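Side-chain contacts in predicted phosphatase, HAD family (Clostridium acetobutylicum, PDB 3MC1), which probably hydrolyses phosphate esters, using a haloacid dehalogenase-like core that holds a sodium ion in this crystal: residues Y150-E153 with K158-D161; Y4-F9 with Y128-V133; P181-T186 with K212-L217; E92-S97 with N205-L210. All coordinates share one frame; numbering follows the deposited sequence.

Interaction 1 (Y150-E153 with K158-D161); sequences YAME and KSDD
M152 and S159 carry most of this contact, with K158 adding its main chain. M152 is modelled as selenomethionine and projects from helix 144-155 toward the loop that leads into strand 162-166. Its chain runs straight through CG (chi2 180°) and then bends at the selenium (chi3 75°), which turns the terminal methyl onto the K158-S159 peptide. The methyl arrives over the flat face of that peptide, not at its rim: CE stands 3.6 Å from S159 N and 3.7 Å from K158 C. The S159 hydroxyl borders the same methyl, with OG 3.9 Å from M152 CE, but it spends its hydrogen bonding elsewhere, on the carbonyl of N178. K158 offers only its backbone here; its CB points away and its long chain runs to the exposed surface, where a charged amine belongs. The receiving loop is held in shape by a turn in which D161 N donates to K158 O at 2.9 Å. D161 then ties the loop to the central sheet through the main chain of N5 and Y6. M152 itself also touches N178 and L180, so the long, flexible side chain fills a buried corner between the end of a helix and two loops. The contact packs the returning limb of a helix-to-strand connection against its own helix. With no hydrogen bond or charge pair across it, the attraction is that of a polarisable thioether-like tip lying on a peptide plane, a weakly directional dispersion contact whose strength depends on close fit.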
loop_
_atom_site.group_PDB
_atom_site.type_symbol
_atom_site.label_atom_id
_atom_site.label_comp_id
_atom_site.label_asym_id
_atom_site.label_seq_id
_atom_site.Cartn_x
_atom_site.Cartn_y
_atom_site.Cartn_z
ATOM N N TYR A 150 9.375 -11.206 0.633
ATOM C CA TYR A 150 9.973 -11.286 1.960
ATOM C C TYR A 150 8.913 -11.640 2.995
ATOM O O TYR A 150 9.174 -12.398 3.918
ATOM C CB TYR A 150 10.642 -9.957 2.339
ATOM C CG TYR A 150 11.412 -10.007 3.648
ATOM C CD1 TYR A 150 12.520 -10.843 3.804
ATOM C CD2 TYR A 150 11.020 -9.235 4.734
ATOM C CE1 TYR A 150 13.218 -10.905 5.021
ATOM C CE2 TYR A 150 11.702 -9.290 5.948
ATOM C CZ TYR A 150 12.798 -10.123 6.090
ATOM O OH TYR A 150 13.459 -10.167 7.304
ATOM N N ALA A 151 7.715 -11.087 2.844
ATOM C CA ALA A 151 6.634 -11.377 3.779
ATOM C C ALA A 151 6.293 -12.868 3.701
ATOM O O ALA A 151 6.132 -13.537 4.727
ATOM C CB ALA A 151 5.405 -10.538 3.438
HETATM N N MSE A 152 6.183 -13.381 2.479
HETATM C CA MSE A 152 5.873 -14.786 2.282
HETATM C C MSE A 152 7.001 -15.649 2.855
HETATM O O MSE A 152 6.746 -16.620 3.569
HETATM C CB MSE A 152 5.658 -15.060 0.795
HETATM C CG MSE A 152 4.408 -14.369 0.252
HETATM SE SE MSE A 152 4.105 -14.687 -1.627
HETATM C CE MSE A 152 3.472 -16.520 -1.516
ATOM N N GLU A 153 8.244 -15.283 2.562
ATOM C CA GLU A 153 9.394 -16.013 3.090
ATOM C C GLU A 153 9.395 -16.006 4.621
ATOM O O GLU A 153 9.625 -17.038 5.256
ATOM C CB GLU A 153 10.698 -15.392 2.577
ATOM C CG GLU A 153 10.967 -15.653 1.100
ATOM C CD GLU A 153 12.222 -14.974 0.611
ATOM O OE1 GLU A 153 13.006 -14.504 1.459
ATOM O OE2 GLU A 153 12.427 -14.910 -0.618
ATOM N N LYS A 158 2.873 -20.112 1.070
ATOM C CA LYS A 158 3.005 -20.660 -0.274
ATOM C C LYS A 158 2.088 -19.904 -1.226
ATOM O O LYS A 158 1.042 -19.397 -0.822
ATOM C CB LYS A 158 2.644 -22.152 -0.291
ATOM C CG LYS A 158 3.524 -23.038 0.574
ATOM C CD LYS A 158 4.983 -22.983 0.143
ATOM C CE LYS A 158 5.808 -24.008 0.905
ATOM N NZ LYS A 158 5.684 -23.840 2.379
ATOM N N SER A 159 2.486 -19.846 -2.493
ATOM C CA SER A 159 1.719 -19.152 -3.521
ATOM C C SER A 159 0.282 -19.638 -3.682
ATOM O O SER A 159 -0.594 -18.883 -4.104
ATOM C CB SER A 159 2.445 -19.263 -4.863
ATOM O OG SER A 159 3.691 -18.592 -4.812
ATOM N N ASP A 160 0.034 -20.898 -3.344
ATOM C CA ASP A 160 -1.305 -21.455 -3.480
ATOM C C ASP A 160 -2.108 -21.329 -2.190
ATOM O O ASP A 160 -3.179 -21.925 -2.053
ATOM C CB ASP A 160 -1.214 -22.926 -3.905
ATOM C CG ASP A 160 -0.632 -23.816 -2.822
ATOM O OD1 ASP A 160 0.132 -23.310 -1.971
ATOM O OD2 ASP A 160 -0.926 -25.032 -2.829
ATOM N N ASP A 161 -1.604 -20.535 -1.255
ATOM C CA ASP A 161 -2.286 -20.356 0.019
ATOM C C ASP A 161 -2.481 -18.881 0.383
ATOM O O ASP A 161 -2.727 -18.548 1.538
ATOM C CB ASP A 161 -1.491 -21.067 1.114
ATOM C CG ASP A 161 -2.281 -21.237 2.391
ATOM O OD1 ASP A 161 -3.500 -21.490 2.306
ATOM O OD2 ASP A 161 -1.680 -21.133 3.478
#

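Interaction 2 (Y4-F9 with Y128-V133); sequences YNYVLF and YFDAIV
Y6 and F9, on the central strand of the Rossmann-like HAD sheet, reach D130 and F129 in the segment leading into edge strand 131-135. Strand 104-109 runs between the two, and the nearest CA atoms, those of F9 and I132, are 9.4 Å apart, so the contact is made by side chains, chiefly rings. Y6 comes first. Its ring meets the imidazole of H104 on the intervening strand, and it also has the D130 carboxylate near it, approaching obliquely and loosely, with OD2 4.5 Å from Y6 CE1. A carboxylate suits this partly exposed border, and D130 also rests on H104. Three residues on, F9 leaves the other face of the sheet, where the surroundings are buried and apolar. F129 lies over L105 and V107 of the middle strand and crosses F9 at about a right angle; large flat rings can span a whole strand in this way. F9 directly precedes D10, which binds the sodium ion together with D12 and D167, and this places the F9 side chain near the metal site, about 9 Å from the ion. In the pair, F9 CD2 meets the edge of the F129 ring, near its plane, 4.1 Å from CE1 of F129.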
loop_
_atom_site.group_PDB
_atom_site.type_symbol
_atom_site.label_atom_id
_atom_site.label_comp_id
_atom_site.label_asym_id
_atom_site.label_seq_id
_atom_site.Cartn_x
_atom_site.Cartn_y
_atom_site.Cartn_z
ATOM N N TYR A 4 -7.555 -21.090 0.737
ATOM C CA TYR A 4 -6.269 -20.457 0.983
ATOM C C TYR A 4 -6.407 -19.806 2.363
ATOM O O TYR A 4 -7.501 -19.395 2.759
ATOM C CB TYR A 4 -5.933 -19.449 -0.132
ATOM C CG TYR A 4 -6.905 -18.309 -0.290
ATOM C CD1 TYR A 4 -6.801 -17.167 0.506
ATOM C CD2 TYR A 4 -7.960 -18.382 -1.206
ATOM C CE1 TYR A 4 -7.719 -16.129 0.403
ATOM C CE2 TYR A 4 -8.887 -17.343 -1.317
ATOM C CZ TYR A 4 -8.758 -16.222 -0.505
ATOM O OH TYR A 4 -9.672 -15.191 -0.584
ATOM N N ASN A 5 -5.309 -19.743 3.106
ATOM C CA ASN A 5 -5.341 -19.212 4.465
ATOM C C ASN A 5 -4.811 -17.801 4.690
ATOM O O ASN A 5 -5.050 -17.215 5.746
ATOM C CB ASN A 5 -4.571 -20.162 5.386
ATOM C CG ASN A 5 -5.219 -21.526 5.491
ATOM O OD1 ASN A 5 -6.293 -21.674 6.074
ATOM N ND2 ASN A 5 -4.572 -22.534 4.918
ATOM N N TYR A 6 -4.101 -17.255 3.713
ATOM C CA TYR A 6 -3.518 -15.930 3.886
ATOM C C TYR A 6 -4.042 -14.863 2.948
ATOM O O TYR A 6 -4.302 -15.115 1.773
ATOM C CB TYR A 6 -2.004 -16.023 3.745
ATOM C CG TYR A 6 -1.322 -16.747 4.880
ATOM C CD1 TYR A 6 -0.805 -16.044 5.972
ATOM C CD2 TYR A 6 -1.158 -18.132 4.847
ATOM C CE1 TYR A 6 -0.130 -16.706 7.003
ATOM C CE2 TYR A 6 -0.490 -18.802 5.871
ATOM C CZ TYR A 6 0.024 -18.083 6.942
ATOM O OH TYR A 6 0.705 -18.746 7.938
ATOM N N VAL A 7 -4.196 -13.663 3.495
ATOM C CA VAL A 7 -4.671 -12.524 2.736
ATOM C C VAL A 7 -3.702 -11.362 3.000
ATOM O O VAL A 7 -3.610 -10.866 4.125
ATOM C CB VAL A 7 -6.088 -12.102 3.185
ATOM C CG1 VAL A 7 -6.574 -10.950 2.319
ATOM C CG2 VAL A 7 -7.077 -13.293 3.103
ATOM N N LEU A 8 -2.960 -10.964 1.968
ATOM C CA LEU A 8 -2.022 -9.841 2.070
ATOM C C LEU A 8 -2.715 -8.569 1.564
ATOM O O LEU A 8 -3.439 -8.596 0.574
ATOM C CB LEU A 8 -0.759 -10.114 1.244
ATOM C CG LEU A 8 0.335 -10.977 1.894
ATOM C CD1 LEU A 8 -0.200 -12.374 2.210
ATOM C CD2 LEU A 8 1.552 -11.056 0.962
ATOM N N PHE A 9 -2.488 -7.459 2.261
ATOM C CA PHE A 9 -3.092 -6.173 1.925
ATOM C C PHE A 9 -2.022 -5.100 1.799
ATOM O O PHE A 9 -1.039 -5.106 2.549
ATOM C CB PHE A 9 -4.012 -5.676 3.051
ATOM C CG PHE A 9 -5.255 -6.510 3.287
ATOM C CD1 PHE A 9 -6.467 -6.156 2.702
ATOM C CD2 PHE A 9 -5.226 -7.593 4.165
ATOM C CE1 PHE A 9 -7.643 -6.869 3.002
ATOM C CE2 PHE A 9 -6.385 -8.309 4.468
ATOM C CZ PHE A 9 -7.596 -7.946 3.889
ATOM N N TYR A 128 -5.088 -7.163 14.183
ATOM C CA TYR A 128 -5.837 -7.988 13.236
ATOM C C TYR A 128 -4.836 -8.692 12.328
ATOM O O TYR A 128 -5.164 -9.673 11.653
ATOM C CB TYR A 128 -6.745 -7.127 12.364
ATOM C CG TYR A 128 -7.980 -6.588 13.048
ATOM C CD1 TYR A 128 -8.963 -7.451 13.541
ATOM C CD2 TYR A 128 -8.183 -5.216 13.183
ATOM C CE1 TYR A 128 -10.118 -6.962 14.150
ATOM C CE2 TYR A 128 -9.338 -4.709 13.790
ATOM C CZ TYR A 128 -10.300 -5.590 14.270
ATOM O OH TYR A 128 -11.436 -5.097 14.854
ATOM N N PHE A 129 -3.600 -8.201 12.333
ATOM C CA PHE A 129 -2.567 -8.741 11.452
ATOM C C PHE A 129 -1.541 -9.646 12.092
ATOM O O PHE A 129 -1.108 -9.413 13.218
ATOM C CB PHE A 129 -1.848 -7.574 10.756
ATOM C CG PHE A 129 -2.769 -6.721 9.927
ATOM C CD1 PHE A 129 -3.176 -7.147 8.658
ATOM C CD2 PHE A 129 -3.316 -5.548 10.454
ATOM C CE1 PHE A 129 -4.119 -6.421 7.929
ATOM C CE2 PHE A 129 -4.259 -4.820 9.734
ATOM C CZ PHE A 129 -4.662 -5.259 8.469
ATOM N N ASP A 130 -1.159 -10.681 11.348
ATOM C CA ASP A 130 -0.144 -11.638 11.764
ATOM C C ASP A 130 1.227 -10.987 11.600
ATOM O O ASP A 130 2.176 -11.322 12.305
ATOM C CB ASP A 130 -0.208 -12.884 10.884
ATOM C CG ASP A 130 -1.225 -13.893 11.371
ATOM O OD1 ASP A 130 -2.219 -13.489 12.010
ATOM O OD2 ASP A 130 -1.032 -15.089 11.097
ATOM N N ALA A 131 1.332 -10.070 10.646
ATOM C CA ALA A 131 2.589 -9.371 10.416
ATOM C C ALA A 131 2.330 -8.126 9.582
ATOM O O ALA A 131 1.359 -8.062 8.832
ATOM C CB ALA A 131 3.585 -10.288 9.702
ATOM N N ILE A 132 3.194 -7.129 9.737
ATOM C CA ILE A 132 3.089 -5.884 8.985
ATOM C C ILE A 132 4.463 -5.745 8.361
ATOM O O ILE A 132 5.424 -5.370 9.025
ATOM C CB ILE A 132 2.770 -4.691 9.925
ATOM C CG1 ILE A 132 1.354 -4.862 10.486
ATOM C CG2 ILE A 132 2.891 -3.372 9.169
ATOM C CD1 ILE A 132 1.011 -3.923 11.628
ATOM N N VAL A 133 4.555 -6.076 7.080
ATOM C CA VAL A 133 5.822 -6.050 6.374
ATOM C C VAL A 133 5.913 -4.893 5.390
ATOM O O VAL A 133 5.226 -4.868 4.369
ATOM C CB VAL A 133 6.036 -7.381 5.618
ATOM C CG1 VAL A 133 7.472 -7.476 5.119
ATOM C CG2 VAL A 133 5.696 -8.561 6.549
#

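Interaction 3 (P181-T186 with K212-L217); sequences PSIGVT and KKILEL
I183 meets K213, I214 and L217 chiefly through its CD1 methyl. The purely apolar contacts involve I214 and L217. I183 is extended beyond CB (chi2 -179°), which carries CD1 away from strand 182-185 to the surface of helix 207-215. There CD1 comes 3.9 Å from I214 CG1, the two side chains crossing at about a right angle. L217, the last modelled residue, approaches tip to tip, its CD1 4.0 Å from I183 CD1, and also rests on Y4 and Y202. Isoleucine suits the strand side: its beta branch fits a strand, while its longer arm reaches the helix.

The contact with K213 is of a different kind, because only the aliphatic part of the lysine takes part. K213 CG, placed anti to its own backbone nitrogen (chi1 -164°), lies 3.8 Å from I183 CD1. The chain then bends at chi2 (67°) and leads the amine away from I183. A lysine at this partly exposed position can therefore shield the buried isoleucine without burying its charge.

Hydrogen bonds do not cross between 181-186 and 212-217. The backbone bonds of I183 and G184 run to the neighbouring strands, from I183 to M164 and G166 of strand 162-166 and from G184 to Y202 and V204 of strand 202-204. K212 O accepts from E216 N at 3.0 Å. A C-terminal helix laid across a parallel sheet, with a strand residue reaching up into its underside, is the layered arrangement of the Rossmann-like alpha/beta core of HAD proteins.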
loop_
_atom_site.group_PDB
_atom_site.type_symbol
_atom_site.label_atom_id
_atom_site.label_comp_id
_atom_site.label_asym_id
_atom_site.label_seq_id
_atom_site.Cartn_x
_atom_site.Cartn_y
_atom_site.Cartn_z
ATOM N N PRO A 181 -2.651 -14.661 -6.796
ATOM C CA PRO A 181 -3.774 -14.039 -7.495
ATOM C C PRO A 181 -3.938 -12.699 -6.793
ATOM O O PRO A 181 -3.516 -12.542 -5.637
ATOM C CB PRO A 181 -4.930 -14.990 -7.213
ATOM C CG PRO A 181 -4.578 -15.558 -5.879
ATOM C CD PRO A 181 -3.092 -15.810 -5.990
ATOM N N SER A 182 -4.526 -11.735 -7.487
ATOM C CA SER A 182 -4.718 -10.424 -6.903
ATOM C C SER A 182 -6.133 -9.903 -7.089
ATOM O O SER A 182 -6.787 -10.185 -8.093
ATOM C CB SER A 182 -3.733 -9.429 -7.519
ATOM O OG SER A 182 -3.866 -9.379 -8.930
ATOM N N ILE A 183 -6.605 -9.177 -6.085
ATOM C CA ILE A 183 -7.902 -8.537 -6.141
ATOM C C ILE A 183 -7.570 -7.047 -6.100
ATOM O O ILE A 183 -6.973 -6.562 -5.132
ATOM C CB ILE A 183 -8.783 -8.838 -4.922
ATOM C CG1 ILE A 183 -9.059 -10.339 -4.798
ATOM C CG2 ILE A 183 -10.112 -8.078 -5.071
ATOM C CD1 ILE A 183 -9.951 -10.687 -3.603
ATOM N N GLY A 184 -7.926 -6.333 -7.159
ATOM C CA GLY A 184 -7.669 -4.910 -7.190
ATOM C C GLY A 184 -8.921 -4.190 -6.728
ATOM O O GLY A 184 -10.034 -4.628 -7.033
ATOM N N VAL A 185 -8.756 -3.112 -5.967
ATOM C CA VAL A 185 -9.910 -2.346 -5.504
ATOM C C VAL A 185 -9.854 -0.980 -6.172
ATOM O O VAL A 185 -8.773 -0.420 -6.347
ATOM C CB VAL A 185 -9.911 -2.192 -3.962
ATOM C CG1 VAL A 185 -9.800 -3.579 -3.316
ATOM C CG2 VAL A 185 -8.773 -1.287 -3.517
ATOM N N THR A 186 -11.016 -0.451 -6.551
ATOM C CA THR A 186 -11.078 0.843 -7.220
ATOM C C THR A 186 -11.472 2.010 -6.323
ATOM O O THR A 186 -11.577 3.136 -6.800
ATOM C CB THR A 186 -12.051 0.816 -8.429
ATOM O OG1 THR A 186 -13.341 0.372 -7.991
ATOM C CG2 THR A 186 -11.529 -0.123 -9.528
ATOM N N LYS A 212 -16.888 -10.082 -0.173
ATOM C CA LYS A 212 -17.535 -11.159 -0.923
ATOM C C LYS A 212 -16.555 -11.922 -1.801
ATOM O O LYS A 212 -16.547 -13.154 -1.814
ATOM C CB LYS A 212 -18.643 -10.593 -1.812
ATOM C CG LYS A 212 -19.743 -9.847 -1.073
ATOM C CD LYS A 212 -20.797 -9.351 -2.057
ATOM C CE LYS A 212 -21.927 -8.608 -1.359
ATOM N NZ LYS A 212 -22.658 -9.476 -0.404
ATOM N N LYS A 213 -15.727 -11.176 -2.528
ATOM C CA LYS A 213 -14.744 -11.755 -3.438
ATOM C C LYS A 213 -13.695 -12.604 -2.735
ATOM O O LYS A 213 -13.287 -13.644 -3.252
ATOM C CB LYS A 213 -14.044 -10.647 -4.226
ATOM C CG LYS A 213 -13.298 -11.144 -5.449
ATOM C CD LYS A 213 -14.283 -11.676 -6.483
ATOM C CE LYS A 213 -13.646 -11.830 -7.856
ATOM N NZ LYS A 213 -14.656 -12.251 -8.866
ATOM N N ILE A 214 -13.238 -12.154 -1.572
ATOM C CA ILE A 214 -12.235 -12.910 -0.836
ATOM C C ILE A 214 -12.785 -14.289 -0.507
ATOM O O ILE A 214 -12.093 -15.299 -0.631
ATOM C CB ILE A 214 -11.835 -12.201 0.477
ATOM C CG1 ILE A 214 -11.061 -10.919 0.158
ATOM C CG2 ILE A 214 -10.977 -13.130 1.339
ATOM C CD1 ILE A 214 -10.665 -10.124 1.393
ATOM N N LEU A 215 -14.043 -14.325 -0.091
ATOM C CA LEU A 215 -14.684 -15.578 0.260
ATOM C C LEU A 215 -14.895 -16.494 -0.943
ATOM O O LEU A 215 -14.368 -17.608 -0.976
ATOM C CB LEU A 215 -16.023 -15.304 0.953
ATOM C CG LEU A 215 -15.961 -14.596 2.313
ATOM C CD1 LEU A 215 -17.377 -14.306 2.806
ATOM C CD2 LEU A 215 -15.213 -15.462 3.319
ATOM N N GLU A 216 -15.643 -16.041 -1.944
ATOM C CA GLU A 216 -15.880 -16.912 -3.084
ATOM C C GLU A 216 -14.619 -17.309 -3.828
ATOM O O GLU A 216 -14.680 -18.018 -4.824
ATOM C CB GLU A 216 -16.911 -16.310 -4.045
ATOM C CG GLU A 216 -16.708 -14.877 -4.455
ATOM C CD GLU A 216 -17.789 -14.423 -5.426
ATOM O OE1 GLU A 216 -17.830 -14.953 -6.559
ATOM O OE2 GLU A 216 -18.605 -13.548 -5.056
ATOM N N LEU A 217 -13.470 -16.868 -3.329
ATOM C CA LEU A 217 -12.196 -17.230 -3.940
ATOM C C LEU A 217 -11.669 -18.512 -3.310
ATOM O O LEU A 217 -11.026 -19.300 -4.026
ATOM C CB LEU A 217 -11.162 -16.114 -3.770
ATOM C CG LEU A 217 -10.877 -15.345 -5.060
ATOM C CD1 LEU A 217 -9.626 -14.484 -4.898
ATOM C CD2 LEU A 217 -10.676 -16.347 -6.193
#

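Interaction 4 (E92-S97 with N205-L210); sequences EALLSS and NSVDEL
L94 reaches across from helix 91-101 to V207 and L210, one helical turn apart on the opening of helix 207-215. Its CD2 methyl touches both: 3.8 Å to L210 CD2 and 3.9 Å to V207 CG1. V207 CG1 also lies 3.9 Å from L94 CB, so the valine sits beside the root of the leucine, while L210 crosses its tip at about a right angle. The side-chain direction of L94 explains this double contact: CG stands opposite the backbone nitrogen (chi1 173°), and with CD1 at chi2 64°, CD2 lies roughly anti to CA and so extends furthest, to the partner helix. The short branched valine suits the closer approach of the backbones, and the longer leucine fills the deeper position.

Behind this first shell, the start of helix 207-215 is fixed by S206 at its N-cap. S206 OG accepts from E209 N at 3.1 Å, with an N-H...O angle of 158°, and S206 O accepts from L210 N at 2.9 Å. Serine fits here because its short hydroxyl can fold back onto the first turn. A polar link lies further along, where S97 OG is hydrogen-bonded to H211 NE2.

L210 also rests on I183 and V185 of strand 182-185 and on V204 of strand 202-204, while L95 turns to F129. The two helices thus lie side by side, helix 207-215 over the strands at one end of the sheet and helix 91-101 toward the other.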
loop_
_atom_site.group_PDB
_atom_site.type_symbol
_atom_site.label_atom_id
_atom_site.label_comp_id
_atom_site.label_asym_id
_atom_site.label_seq_id
_atom_site.Cartn_x
_atom_site.Cartn_y
_atom_site.Cartn_z
ATOM N N GLU A 92 -12.342 -2.046 9.097
ATOM C CA GLU A 92 -12.196 -2.803 10.332
ATOM C C GLU A 92 -13.215 -3.945 10.392
ATOM O O GLU A 92 -12.891 -5.045 10.837
ATOM C CB GLU A 92 -12.337 -1.901 11.560
ATOM C CG GLU A 92 -12.323 -2.675 12.861
ATOM C CD GLU A 92 -12.018 -1.799 14.063
ATOM O OE1 GLU A 92 -12.234 -0.570 13.985
ATOM O OE2 GLU A 92 -11.579 -2.346 15.092
ATOM N N ALA A 93 -14.441 -3.681 9.945
ATOM C CA ALA A 93 -15.482 -4.711 9.926
ATOM C C ALA A 93 -14.980 -5.886 9.067
ATOM O O ALA A 93 -15.114 -7.054 9.439
ATOM C CB ALA A 93 -16.752 -4.141 9.342
ATOM N N LEU A 94 -14.384 -5.558 7.925
ATOM C CA LEU A 94 -13.834 -6.563 7.015
ATOM C C LEU A 94 -12.773 -7.416 7.708
ATOM O O LEU A 94 -12.855 -8.649 7.701
ATOM C CB LEU A 94 -13.216 -5.882 5.778
ATOM C CG LEU A 94 -12.442 -6.814 4.825
ATOM C CD1 LEU A 94 -13.398 -7.846 4.218
ATOM C CD2 LEU A 94 -11.775 -6.009 3.731
ATOM N N LEU A 95 -11.782 -6.753 8.308
ATOM C CA LEU A 95 -10.695 -7.437 9.006
ATOM C C LEU A 95 -11.209 -8.357 10.102
ATOM O O LEU A 95 -10.728 -9.483 10.249
ATOM C CB LEU A 95 -9.740 -6.418 9.622
ATOM C CG LEU A 95 -9.068 -5.455 8.641
ATOM C CD1 LEU A 95 -8.203 -4.445 9.407
ATOM C CD2 LEU A 95 -8.220 -6.254 7.671
ATOM N N SER A 96 -12.168 -7.867 10.884
ATOM C CA SER A 96 -12.727 -8.674 11.965
ATOM C C SER A 96 -13.383 -9.923 11.373
ATOM O O SER A 96 -13.085 -11.039 11.791
ATOM C CB SER A 96 -13.767 -7.871 12.752
ATOM O OG SER A 96 -14.221 -8.599 13.883
ATOM N N SER A 97 -14.263 -9.723 10.393
ATOM C CA SER A 97 -14.962 -10.832 9.742
ATOM C C SER A 97 -13.990 -11.881 9.196
ATOM O O SER A 97 -14.190 -13.084 9.385
ATOM C CB SER A 97 -15.846 -10.305 8.609
ATOM O OG SER A 97 -16.543 -11.365 7.961
ATOM N N ASN A 205 -15.196 -2.649 -6.500
ATOM C CA ASN A 205 -15.343 -1.207 -6.305
ATOM C C ASN A 205 -15.678 -0.755 -4.882
ATOM O O ASN A 205 -15.828 0.442 -4.633
ATOM C CB ASN A 205 -16.398 -0.676 -7.271
ATOM C CG ASN A 205 -17.706 -1.421 -7.154
ATOM O OD1 ASN A 205 -18.367 -1.384 -6.113
ATOM N ND2 ASN A 205 -18.088 -2.118 -8.221
ATOM N N SER A 206 -15.792 -1.693 -3.950
ATOM C CA SER A 206 -16.103 -1.341 -2.568
ATOM C C SER A 206 -15.546 -2.384 -1.610
ATOM O O SER A 206 -15.206 -3.494 -2.020
ATOM C CB SER A 206 -17.614 -1.254 -2.359
ATOM O OG SER A 206 -18.183 -2.552 -2.384
ATOM N N VAL A 207 -15.471 -2.026 -0.332
ATOM C CA VAL A 207 -14.969 -2.929 0.694
ATOM C C VAL A 207 -15.899 -4.129 0.845
ATOM O O VAL A 207 -15.447 -5.242 1.113
ATOM C CB VAL A 207 -14.834 -2.206 2.067
ATOM C CG1 VAL A 207 -14.410 -3.192 3.149
ATOM C CG2 VAL A 207 -13.818 -1.081 1.965
ATOM N N ASP A 208 -17.198 -3.911 0.676
ATOM C CA ASP A 208 -18.137 -5.020 0.799
ATOM C C ASP A 208 -17.936 -5.993 -0.356
ATOM O O ASP A 208 -18.003 -7.209 -0.175
ATOM C CB ASP A 208 -19.582 -4.526 0.805
ATOM C CG ASP A 208 -20.569 -5.642 1.109
ATOM O OD1 ASP A 208 -20.419 -6.289 2.168
ATOM O OD2 ASP A 208 -21.485 -5.874 0.292
ATOM N N GLU A 209 -17.699 -5.449 -1.546
ATOM C CA GLU A 209 -17.460 -6.273 -2.729
ATOM C C GLU A 209 -16.173 -7.063 -2.512
ATOM O O GLU A 209 -16.043 -8.200 -2.964
ATOM C CB GLU A 209 -17.291 -5.394 -3.968
ATOM C CG GLU A 209 -18.555 -4.720 -4.464
ATOM C CD GLU A 209 -19.367 -5.610 -5.385
ATOM O OE1 GLU A 209 -19.849 -5.093 -6.417
ATOM O OE2 GLU A 209 -19.526 -6.816 -5.082
ATOM N N LEU A 210 -15.219 -6.426 -1.833
ATOM C CA LEU A 210 -13.932 -7.037 -1.533
ATOM C C LEU A 210 -14.163 -8.225 -0.602
ATOM O O LEU A 210 -13.617 -9.303 -0.806
ATOM C CB LEU A 210 -13.016 -5.998 -0.865
ATOM C CG LEU A 210 -11.625 -6.423 -0.393
ATOM C CD1 LEU A 210 -10.835 -7.055 -1.536
ATOM C CD2 LEU A 210 -10.900 -5.199 0.153
#

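Overall arrangement
The four contacts lie around one parallel sheet, 2 and 3 using its strands, 1 and 4 flanking helices and a loop. Interaction 4 is buried; the other three are partly buried, interaction 1 ending at an exposed lysine. Interactions 3 and 4 share helix 207-215 and join where I183 and V185 touch L210: one seats the helix on the sheet, the other on its neighbouring helix. Interaction 2 touches interaction 4 through F129 on L95, and interaction 1 through main-chain bonding of D161 to Y6. Aliphatic methyls dominate 3 and 4, rings bridge a strand in 2, and a methyl on a peptide closes 1. None is crossed by a hydrogen bond; polar bonds beside them tie some together.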